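Local structure of putative ABC transporter (Thermobispora bispora, 4PE6) at residues G145-V156 with Q177-C188; D208-V219 with P231-A241. The protein is a solute-binding protein of an ABC transporter that probably binds carbohydrate-like ligands, and holds a trihydroxybutanoic acid in its cleft here. All coordinates share one frame; numbering follows the deposited sequence.

Contact 1: residues G145-V156 with Q177-C188. With LTH ((2R,3S)-2,3,4-trihydroxybutanoic acid), chain C.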
loop_
_atom_site.group_PDB
_atom_site.type_symbol
_atom_site.label_atom_id
_atom_site.label_comp_id
_atom_site.label_asym_id
_atom_site.label_seq_id
_atom_site.Cartn_x
_atom_site.Cartn_y
_atom_site.Cartn_z
ATOM N N GLY A 145 -3.814 1.935 26.880
ATOM C CA GLY A 145 -2.376 2.123 27.009
ATOM C C GLY A 145 -1.675 1.049 27.819
ATOM O O GLY A 145 -0.586 1.269 28.341
ATOM N N LYS A 146 -2.288 -0.122 27.919
ATOM C CA LYS A 146 -1.685 -1.226 28.641
ATOM C C LYS A 146 -2.204 -2.545 28.087
ATOM O O LYS A 146 -3.258 -2.595 27.461
ATOM C CB LYS A 146 -2.012 -1.137 30.135
ATOM C CG LYS A 146 -3.473 -1.392 30.475
ATOM C CD LYS A 146 -3.650 -1.777 31.937
ATOM C CE LYS A 146 -5.125 -1.942 32.293
ATOM N NZ LYS A 146 -5.847 -0.630 32.372
ATOM N N GLY A 147 -1.441 -3.601 28.318
ATOM C CA GLY A 147 -1.803 -4.929 27.881
ATOM C C GLY A 147 -0.756 -5.516 26.971
ATOM O O GLY A 147 0.384 -5.029 26.902
ATOM N N ASN A 148 -1.150 -6.586 26.280
ATOM C CA ASN A 148 -0.244 -7.330 25.441
ATOM C C ASN A 148 -0.611 -7.148 23.975
ATOM O O ASN A 148 -1.785 -7.198 23.597
ATOM C CB ASN A 148 -0.287 -8.815 25.805
ATOM C CG ASN A 148 0.198 -9.091 27.213
ATOM O OD1 ASN A 148 1.154 -8.461 27.698
ATOM N ND2 ASN A 148 -0.428 -10.069 27.872
ATOM N N VAL A 149 0.397 -6.915 23.152
ATOM C CA VAL A 149 0.181 -6.765 21.722
ATOM C C VAL A 149 1.087 -7.633 20.870
ATOM O O VAL A 149 2.221 -7.993 21.276
ATOM C CB VAL A 149 0.343 -5.306 21.262
ATOM C CG1 VAL A 149 -0.656 -4.417 21.965
ATOM C CG2 VAL A 149 1.767 -4.829 21.486
ATOM N N ILE A 150 0.591 -7.948 19.668
ATOM C CA ILE A 150 1.402 -8.596 18.652
ATOM C C ILE A 150 1.627 -7.585 17.524
ATOM O O ILE A 150 0.697 -6.904 17.111
ATOM C CB ILE A 150 0.723 -9.863 18.106
ATOM C CG1 ILE A 150 0.675 -10.937 19.188
ATOM C CG2 ILE A 150 1.423 -10.370 16.847
ATOM C CD1 ILE A 150 -0.038 -12.204 18.771
ATOM N N VAL A 151 2.866 -7.478 17.057
ATOM C CA VAL A 151 3.174 -6.686 15.875
ATOM C C VAL A 151 3.322 -7.635 14.695
ATOM O O VAL A 151 4.137 -8.562 14.734
ATOM C CB VAL A 151 4.483 -5.880 16.050
ATOM C CG1 VAL A 151 4.787 -5.026 14.814
ATOM C CG2 VAL A 151 4.404 -5.003 17.290
ATOM N N VAL A 152 2.573 -7.359 13.633
ATOM C CA VAL A 152 2.667 -8.095 12.393
ATOM C C VAL A 152 3.211 -7.162 11.338
ATOM O O VAL A 152 2.547 -6.215 10.934
ATOM C CB VAL A 152 1.297 -8.616 11.920
ATOM C CG1 VAL A 152 1.469 -9.385 10.630
ATOM C CG2 VAL A 152 0.602 -9.458 12.995
ATOM N N ARG A 153 4.440 -7.408 10.913
ATOM C CA ARG A 153 5.083 -6.578 9.922
ATOM C C ARG A 153 4.512 -6.778 8.522
ATOM O O ARG A 153 3.937 -7.837 8.179
ATOM C CB ARG A 153 6.583 -6.830 9.919
ATOM C CG ARG A 153 7.225 -6.467 11.246
ATOM C CD ARG A 153 8.738 -6.659 11.261
ATOM N NE ARG A 153 9.405 -5.785 10.312
ATOM C CZ ARG A 153 10.729 -5.585 10.275
ATOM N NH1 ARG A 153 11.525 -6.216 11.107
ATOM N NH2 ARG A 153 11.261 -4.772 9.384
ATOM N N GLY A 154 4.697 -5.748 7.709
ATOM C CA GLY A 154 4.184 -5.734 6.342
ATOM C C GLY A 154 5.103 -6.364 5.314
ATOM O O GLY A 154 5.608 -7.480 5.519
ATOM N N VAL A 155 5.292 -5.666 4.197
ATOM C CA VAL A 155 6.105 -6.161 3.094
ATOM C C VAL A 155 7.582 -5.977 3.436
ATOM O O VAL A 155 8.247 -5.066 2.930
ATOM C CB VAL A 155 5.706 -5.514 1.753
ATOM C CG1 VAL A 155 6.466 -6.105 0.587
ATOM C CG2 VAL A 155 4.199 -5.744 1.512
ATOM N N VAL A 156 8.083 -6.897 4.271
ATOM C CA VAL A 156 9.477 -6.845 4.779
ATOM C C VAL A 156 10.459 -6.861 3.619
ATOM O O VAL A 156 10.335 -7.654 2.684
ATOM C CB VAL A 156 9.761 -7.987 5.789
ATOM C CG1 VAL A 156 11.246 -8.078 6.167
ATOM C CG2 VAL A 156 8.915 -7.799 7.055
ATOM N N GLN A 177 3.525 0.606 29.480
ATOM C CA GLN A 177 2.747 -0.482 30.055
ATOM C C GLN A 177 2.220 -1.446 28.991
ATOM O O GLN A 177 1.538 -2.405 29.317
ATOM C CB GLN A 177 1.574 0.064 30.879
ATOM C CG GLN A 177 1.978 1.056 31.962
ATOM C CD GLN A 177 3.050 0.499 32.868
ATOM O OE1 GLN A 177 4.095 1.124 33.074
ATOM N NE2 GLN A 177 2.805 -0.690 33.413
ATOM N N VAL A 178 2.509 -1.181 27.723
ATOM C CA VAL A 178 2.193 -2.138 26.669
ATOM C C VAL A 178 3.413 -3.015 26.412
ATOM O O VAL A 178 4.524 -2.510 26.308
ATOM C CB VAL A 178 1.721 -1.419 25.389
ATOM C CG1 VAL A 178 1.583 -2.387 24.221
ATOM C CG2 VAL A 178 0.388 -0.745 25.672
ATOM N N LYS A 179 3.184 -4.326 26.331
ATOM C CA LYS A 179 4.224 -5.315 26.121
ATOM C C LYS A 179 3.989 -5.986 24.767
ATOM O O LYS A 179 2.864 -6.426 24.466
ATOM C CB LYS A 179 4.184 -6.394 27.211
ATOM C CG LYS A 179 4.360 -5.887 28.645
ATOM C CD LYS A 179 5.713 -5.202 28.817
ATOM C CE LYS A 179 6.063 -4.926 30.279
ATOM N NZ LYS A 179 5.503 -3.631 30.767
ATOM N N THR A 180 5.044 -6.046 23.954
ATOM C CA THR A 180 4.983 -6.757 22.696
ATOM C C THR A 180 5.299 -8.211 23.015
ATOM O O THR A 180 6.410 -8.520 23.429
ATOM C CB THR A 180 5.959 -6.194 21.633
ATOM O OG1 THR A 180 5.580 -4.866 21.262
ATOM C CG2 THR A 180 5.930 -7.039 20.390
ATOM N N VAL A 181 4.324 -9.094 22.854
ATOM C CA VAL A 181 4.506 -10.495 23.220
ATOM C C VAL A 181 4.960 -11.350 22.048
ATOM O O VAL A 181 5.395 -12.490 22.254
ATOM C CB VAL A 181 3.257 -11.121 23.894
ATOM C CG1 VAL A 181 3.019 -10.487 25.267
ATOM C CG2 VAL A 181 2.023 -11.020 23.005
ATOM N N ALA A 182 4.850 -10.810 20.828
ATOM C CA ALA A 182 5.414 -11.440 19.640
ATOM C C ALA A 182 5.494 -10.460 18.471
ATOM O O ALA A 182 4.649 -9.562 18.330
ATOM C CB ALA A 182 4.596 -12.666 19.243
ATOM N N THR A 183 6.542 -10.608 17.670
ATOM C CA THR A 183 6.636 -9.955 16.380
ATOM C C THR A 183 6.748 -11.005 15.269
ATOM O O THR A 183 7.591 -11.915 15.319
ATOM C CB THR A 183 7.835 -9.003 16.328
ATOM O OG1 THR A 183 7.797 -8.157 17.492
ATOM C CG2 THR A 183 7.808 -8.141 15.061
ATOM N N VAL A 184 5.913 -10.848 14.257
ATOM C CA VAL A 184 5.919 -11.725 13.111
ATOM C C VAL A 184 5.821 -10.947 11.803
ATOM O O VAL A 184 5.595 -9.741 11.815
ATOM C CB VAL A 184 4.796 -12.765 13.212
ATOM C CG1 VAL A 184 4.986 -13.572 14.480
ATOM C CG2 VAL A 184 3.411 -12.117 13.171
ATOM N N THR A 185 6.006 -11.647 10.688
ATOM C CA THR A 185 5.855 -11.067 9.351
ATOM C C THR A 185 4.568 -11.562 8.684
ATOM O O THR A 185 4.340 -12.773 8.558
ATOM C CB THR A 185 7.017 -11.435 8.441
ATOM O OG1 THR A 185 8.236 -10.886 8.953
ATOM C CG2 THR A 185 6.776 -10.925 7.011
ATOM N N GLY A 186 3.763 -10.621 8.219
ATOM C CA GLY A 186 2.507 -10.919 7.542
ATOM C C GLY A 186 2.472 -10.597 6.055
ATOM O O GLY A 186 1.580 -11.072 5.364
HETATM N N MSE A 187 3.410 -9.778 5.558
HETATM C CA MSE A 187 3.418 -9.335 4.140
HETATM C C MSE A 187 2.140 -8.585 3.717
HETATM O O MSE A 187 1.809 -8.542 2.543
HETATM C CB MSE A 187 3.709 -10.505 3.167
HETATM C CG MSE A 187 4.925 -11.356 3.525
HETATM SE SE MSE A 187 6.627 -10.349 3.460
HETATM C CE MSE A 187 6.794 -10.080 1.530
ATOM N N CYS A 188 1.466 -7.945 4.676
ATOM C CA CYS A 188 0.116 -7.331 4.483
ATOM C C CYS A 188 -0.853 -8.286 3.784
ATOM O O CYS A 188 -1.696 -7.876 2.987
ATOM C CB CYS A 188 0.168 -6.004 3.730
ATOM S SG CYS A 188 1.532 -4.926 4.202
HETATM O O1 LTH C . 0.259 -3.326 1.284
HETATM C C1 LTH C . 1.179 -3.217 0.392
HETATM O O LTH C . 1.602 -4.135 -0.343
HETATM C C2 LTH C . 1.768 -1.811 0.119
HETATM O O2 LTH C . 2.825 -1.873 -0.871
HETATM C C3 LTH C . 2.352 -1.190 1.370
HETATM O O3 LTH C . 3.379 -2.030 1.893
HETATM C C4 LTH C . 2.975 0.172 1.005
HETATM O O4 LTH C . 1.872 1.018 0.585
HETATM O O HOH W 1 1.701 2.758 28.654
HETATM O O HOH W 2 1.178 -7.951 7.547
#
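The flat amide of N148 carries the V181 methyl CG1 over one face, 3.7 Å from N148 CG. K179 CB meets the same amide at OD1, while ND2 bonds to T206 O outside the pair. The guanidinium of R153 turns away from the partner strand, to a salt bridge with E161 and a cation-pi contact with Y165.

Between these groups, two parallel strands zip together through their backbones. V149 N bonds to K179 O (2.8 Å) and V151 N to A182 O (3.0 Å). One extra residue is taken up between them, a beta bulge at V181. There V149 O receives V181 N, and two residues on V151 O receives V184 N. On one face V149 CG2 packs on V178 CG1 (3.7 Å). On the other, V152 CG2 meets V184 CG2 (3.9 Å).

At the end of strand 147-153, R153 O takes three donors: G186 N (2.8 Å), a water that also bonds to C188 N, and weakly M187 N. V155 then places CG2 3.6 Å from LTH O; its chi1 of -175° sets CG1 toward selenomethionine M187 CE instead. C188 SG lies 3.6 Å from LTH O1. This is a beta-alpha-beta crossover through helix 159-173, ending at the ligand cleft, as in type I periplasmic binding proteins.

Contact 2: residues D208-V219 with P231-A241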
loop_
_atom_site.group_PDB
_atom_site.type_symbol
_atom_site.label_atom_id
_atom_site.label_comp_id
_atom_site.label_asym_id
_atom_site.label_seq_id
_atom_site.Cartn_x
_atom_site.Cartn_y
_atom_site.Cartn_z
ATOM N N ASP A 208 -4.340 -8.256 23.625
ATOM C CA ASP A 208 -5.359 -7.203 23.566
ATOM C C ASP A 208 -5.463 -6.532 22.192
ATOM O O ASP A 208 -6.535 -6.049 21.787
ATOM C CB ASP A 208 -5.066 -6.189 24.659
ATOM C CG ASP A 208 -5.028 -6.843 26.030
ATOM O OD1 ASP A 208 -6.102 -7.281 26.461
ATOM O OD2 ASP A 208 -3.943 -6.973 26.648
ATOM N N ALA A 209 -4.362 -6.503 21.467
ATOM C CA ALA A 209 -4.364 -5.907 20.146
ATOM C C ALA A 209 -3.314 -6.522 19.241
ATOM O O ALA A 209 -2.264 -6.960 19.707
ATOM C CB ALA A 209 -4.139 -4.405 20.250
ATOM N N VAL A 210 -3.589 -6.482 17.943
ATOM C CA VAL A 210 -2.614 -6.860 16.944
ATOM C C VAL A 210 -2.442 -5.733 15.946
ATOM O O VAL A 210 -3.359 -5.420 15.179
ATOM C CB VAL A 210 -3.008 -8.156 16.233
ATOM C CG1 VAL A 210 -1.917 -8.562 15.261
ATOM C CG2 VAL A 210 -3.277 -9.241 17.267
ATOM N N ILE A 211 -1.263 -5.111 15.992
ATOM C CA ILE A 211 -0.937 -3.971 15.156
ATOM C C ILE A 211 -0.255 -4.511 13.909
ATOM O O ILE A 211 0.904 -4.967 13.952
ATOM C CB ILE A 211 -0.027 -2.969 15.888
ATOM C CG1 ILE A 211 -0.733 -2.428 17.135
ATOM C CG2 ILE A 211 0.334 -1.816 14.973
ATOM C CD1 ILE A 211 0.105 -1.485 17.978
ATOM N N GLY A 212 -0.980 -4.464 12.806
ATOM C CA GLY A 212 -0.512 -5.051 11.580
ATOM C C GLY A 212 -0.577 -4.135 10.394
ATOM O O GLY A 212 -0.707 -2.909 10.533
ATOM N N CYS A 213 -0.499 -4.760 9.220
ATOM C CA CYS A 213 -0.516 -4.084 7.935
ATOM C C CYS A 213 -1.696 -4.630 7.133
ATOM O O CYS A 213 -1.552 -5.627 6.426
ATOM C CB CYS A 213 0.782 -4.360 7.180
ATOM S SG CYS A 213 0.874 -3.572 5.565
ATOM N N GLY A 214 -2.860 -4.013 7.296
ATOM C CA GLY A 214 -4.062 -4.391 6.552
ATOM C C GLY A 214 -4.283 -5.899 6.546
ATOM O O GLY A 214 -4.499 -6.495 5.503
ATOM N N ASP A 215 -4.229 -6.523 7.713
ATOM C CA ASP A 215 -4.258 -7.976 7.804
ATOM C C ASP A 215 -5.216 -8.477 8.870
ATOM O O ASP A 215 -5.235 -9.678 9.174
ATOM C CB ASP A 215 -2.849 -8.463 8.133
ATOM C CG ASP A 215 -2.243 -7.702 9.295
ATOM O OD1 ASP A 215 -3.032 -7.236 10.148
ATOM O OD2 ASP A 215 -0.990 -7.550 9.355
ATOM N N GLY A 216 -6.011 -7.566 9.427
ATOM C CA GLY A 216 -6.862 -7.867 10.581
ATOM C C GLY A 216 -7.878 -8.987 10.381
ATOM O O GLY A 216 -8.261 -9.650 11.340
ATOM N N TYR A 217 -8.329 -9.212 9.151
ATOM C CA TYR A 217 -9.322 -10.290 8.908
ATOM C C TYR A 217 -8.638 -11.631 9.130
ATOM O O TYR A 217 -9.191 -12.499 9.771
ATOM C CB TYR A 217 -9.924 -10.216 7.498
ATOM C CG TYR A 217 -10.954 -11.291 7.198
ATOM C CD1 TYR A 217 -12.288 -11.122 7.532
ATOM C CD2 TYR A 217 -10.574 -12.490 6.589
ATOM C CE1 TYR A 217 -13.229 -12.118 7.253
ATOM C CE2 TYR A 217 -11.494 -13.482 6.324
ATOM C CZ TYR A 217 -12.816 -13.285 6.654
ATOM O OH TYR A 217 -13.715 -14.270 6.371
ATOM N N GLY A 218 -7.425 -11.778 8.611
ATOM C CA GLY A 218 -6.623 -12.990 8.803
ATOM C C GLY A 218 -6.211 -13.201 10.244
ATOM O O GLY A 218 -6.225 -14.317 10.754
ATOM N N VAL A 219 -5.844 -12.120 10.912
ATOM C CA VAL A 219 -5.525 -12.180 12.326
ATOM C C VAL A 219 -6.760 -12.679 13.116
ATOM O O VAL A 219 -6.688 -13.618 13.937
ATOM C CB VAL A 219 -4.999 -10.795 12.789
ATOM C CG1 VAL A 219 -4.895 -10.706 14.308
ATOM C CG2 VAL A 219 -3.647 -10.527 12.139
ATOM N N PRO A 231 -9.057 -9.706 19.284
ATOM C CA PRO A 231 -8.518 -8.421 19.786
ATOM C C PRO A 231 -8.816 -7.242 18.887
ATOM O O PRO A 231 -9.429 -7.411 17.846
ATOM C CB PRO A 231 -7.006 -8.674 19.811
ATOM C CG PRO A 231 -6.797 -9.639 18.700
ATOM C CD PRO A 231 -7.996 -10.546 18.699
ATOM N N ALA A 232 -8.373 -6.035 19.271
ATOM C CA ALA A 232 -8.369 -4.917 18.323
ATOM C C ALA A 232 -7.387 -5.247 17.212
ATOM O O ALA A 232 -6.257 -5.643 17.480
ATOM C CB ALA A 232 -7.988 -3.601 19.011
ATOM N N VAL A 233 -7.826 -5.126 15.967
ATOM C CA VAL A 233 -6.981 -5.434 14.813
ATOM C C VAL A 233 -6.926 -4.288 13.805
ATOM O O VAL A 233 -7.669 -3.295 13.894
ATOM C CB VAL A 233 -7.436 -6.740 14.097
ATOM C CG1 VAL A 233 -7.273 -7.944 15.013
ATOM C CG2 VAL A 233 -8.874 -6.635 13.622
ATOM N N THR A 234 -6.026 -4.422 12.841
ATOM C CA THR A 234 -5.877 -3.453 11.767
ATOM C C THR A 234 -6.372 -4.131 10.504
ATOM O O THR A 234 -5.667 -4.934 9.915
ATOM C CB THR A 234 -4.413 -3.011 11.607
ATOM O OG1 THR A 234 -3.559 -4.157 11.444
ATOM C CG2 THR A 234 -3.965 -2.220 12.822
ATOM N N PHE A 235 -7.616 -3.836 10.120
ATOM C CA PHE A 235 -8.229 -4.510 9.004
ATOM C C PHE A 235 -7.689 -4.078 7.662
ATOM O O PHE A 235 -7.288 -2.932 7.470
ATOM C CB PHE A 235 -9.738 -4.238 8.992
ATOM C CG PHE A 235 -10.486 -5.009 10.021
ATOM C CD1 PHE A 235 -10.541 -6.395 9.949
ATOM C CD2 PHE A 235 -11.161 -4.364 11.037
ATOM C CE1 PHE A 235 -11.237 -7.122 10.891
ATOM C CE2 PHE A 235 -11.868 -5.099 11.984
ATOM C CZ PHE A 235 -11.902 -6.473 11.903
ATOM N N GLU A 236 -7.764 -5.021 6.733
ATOM C CA GLU A 236 -7.811 -4.742 5.290
ATOM C C GLU A 236 -8.851 -3.669 5.009
ATOM O O GLU A 236 -9.906 -3.646 5.650
ATOM C CB GLU A 236 -8.243 -5.996 4.518
ATOM C CG GLU A 236 -7.277 -7.164 4.566
ATOM C CD GLU A 236 -7.434 -8.077 5.767
ATOM O OE1 GLU A 236 -8.167 -7.736 6.712
ATOM O OE2 GLU A 236 -6.789 -9.142 5.770
ATOM N N THR A 237 -8.586 -2.829 4.020
ATOM C CA THR A 237 -9.554 -1.845 3.545
ATOM C C THR A 237 -10.317 -2.442 2.370
ATOM O O THR A 237 -10.603 -1.755 1.396
ATOM C CB THR A 237 -8.848 -0.549 3.112
ATOM O OG1 THR A 237 -7.737 -0.879 2.274
ATOM C CG2 THR A 237 -8.373 0.234 4.340
ATOM N N ASN A 238 -10.633 -3.740 2.449
ATOM C CA ASN A 238 -11.335 -4.393 1.363
ATOM C C ASN A 238 -12.786 -4.686 1.761
ATOM O O ASN A 238 -13.175 -4.474 2.909
ATOM C CB ASN A 238 -10.580 -5.643 0.848
ATOM C CG ASN A 238 -10.567 -6.814 1.818
ATOM O OD1 ASN A 238 -11.180 -6.799 2.884
ATOM N ND2 ASN A 238 -9.852 -7.860 1.433
ATOM N N GLY A 239 -13.578 -5.135 0.798
ATOM C CA GLY A 239 -14.997 -5.418 1.043
ATOM C C GLY A 239 -15.242 -6.452 2.128
ATOM O O GLY A 239 -16.156 -6.308 2.931
ATOM N N ARG A 240 -14.432 -7.503 2.147
ATOM C CA ARG A 240 -14.629 -8.608 3.084
ATOM C C ARG A 240 -14.368 -8.187 4.540
ATOM O O ARG A 240 -15.116 -8.570 5.453
ATOM C CB ARG A 240 -13.712 -9.776 2.710
ATOM C CG ARG A 240 -13.781 -10.964 3.672
ATOM C CD ARG A 240 -12.842 -12.076 3.239
ATOM N NE ARG A 240 -13.203 -12.581 1.912
ATOM C CZ ARG A 240 -12.561 -12.316 0.780
ATOM N NH1 ARG A 240 -11.466 -11.537 0.754
ATOM N NH2 ARG A 240 -13.019 -12.837 -0.350
ATOM N N ALA A 241 -13.314 -7.406 4.761
ATOM C CA ALA A 241 -12.959 -6.999 6.128
ATOM C C ALA A 241 -13.964 -5.987 6.684
ATOM O O ALA A 241 -14.387 -6.074 7.846
ATOM C CB ALA A 241 -11.561 -6.423 6.174
HETATM O O HOH W 3 -4.235 -6.780 12.700
#
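E236 and Y217 join the two segments by a carboxylate-to-backbone bond. Y217 N donates to the syn lone pair of E236 OE1 at 2.9 Å. The E236 chain bends at chi2 (86°), which folds the carboxylate back over G214 and the first turn of helix 216-226. That helix start should favour a negative charge there. E236 N is buried and has no partner in the model.

The Y217 ring takes the aliphatic part of R240 over one face. R240 CD sits 3.8 Å from the ring centroid and 21° off its normal, a CH-pi contact. The guanidinium plane is turned 57° from the ring, and its NH1 forms a salt bridge with D306. An edge-to-face contact with Y244 adds to the setting of Y217.

T234 is the other junction. Its OG1 accepts G212 N at 2.9 Å through a bent bond. Its carbonyl O draws weak bonds from D215 N and G216 N. G216 has no side chain, and its CA comes within 3.7 Å of V233 CB. Beside it V219 and V233 run alongside in opposite senses, their CG1 methyls 3.7 Å apart.

Where the two strands begin to pair, A232 N bonds to D208 O and V210 N to A232 O (2.8 Å). P231 CG packs on V210 CG2.

Further out, a water ties V210 O, D215 OD1 and T234 N together. D215 OD2 is met by C213 N from above the carboxylate plane, which probably helps hold the loop between strand 209-211 and helix 216-226. N238 OD1 caps helix 239-247 by accepting A241 N (2.9 Å). Strand 209-211, helix 216-226 and strand 232-235 form a parallel beta-alpha-beta unit, buried in the core of its lobe.

Contacts 1 and 2 follow one another along the chain and share a sheet, with centres about 12 Å apart. Strands 147-153 and 209-211 are neighbours in it. Strand 178-185 of contact 1 is at the edge of the sheet; contact 2 lies further in. N148 O and D208 N make a probable hydrogen bond of 2.8 Å. V152 CG1 packs 3.3 Å from D215 OD2. At the cleft end the loops are locked by a disulfide, C188 SG to C213 SG at 2.0 Å. Both cysteines border the bound LTH, the C213 side chain being about 4 Å from it. Hydrogen bonds with N30, R33, D113 and S259 help complete the site.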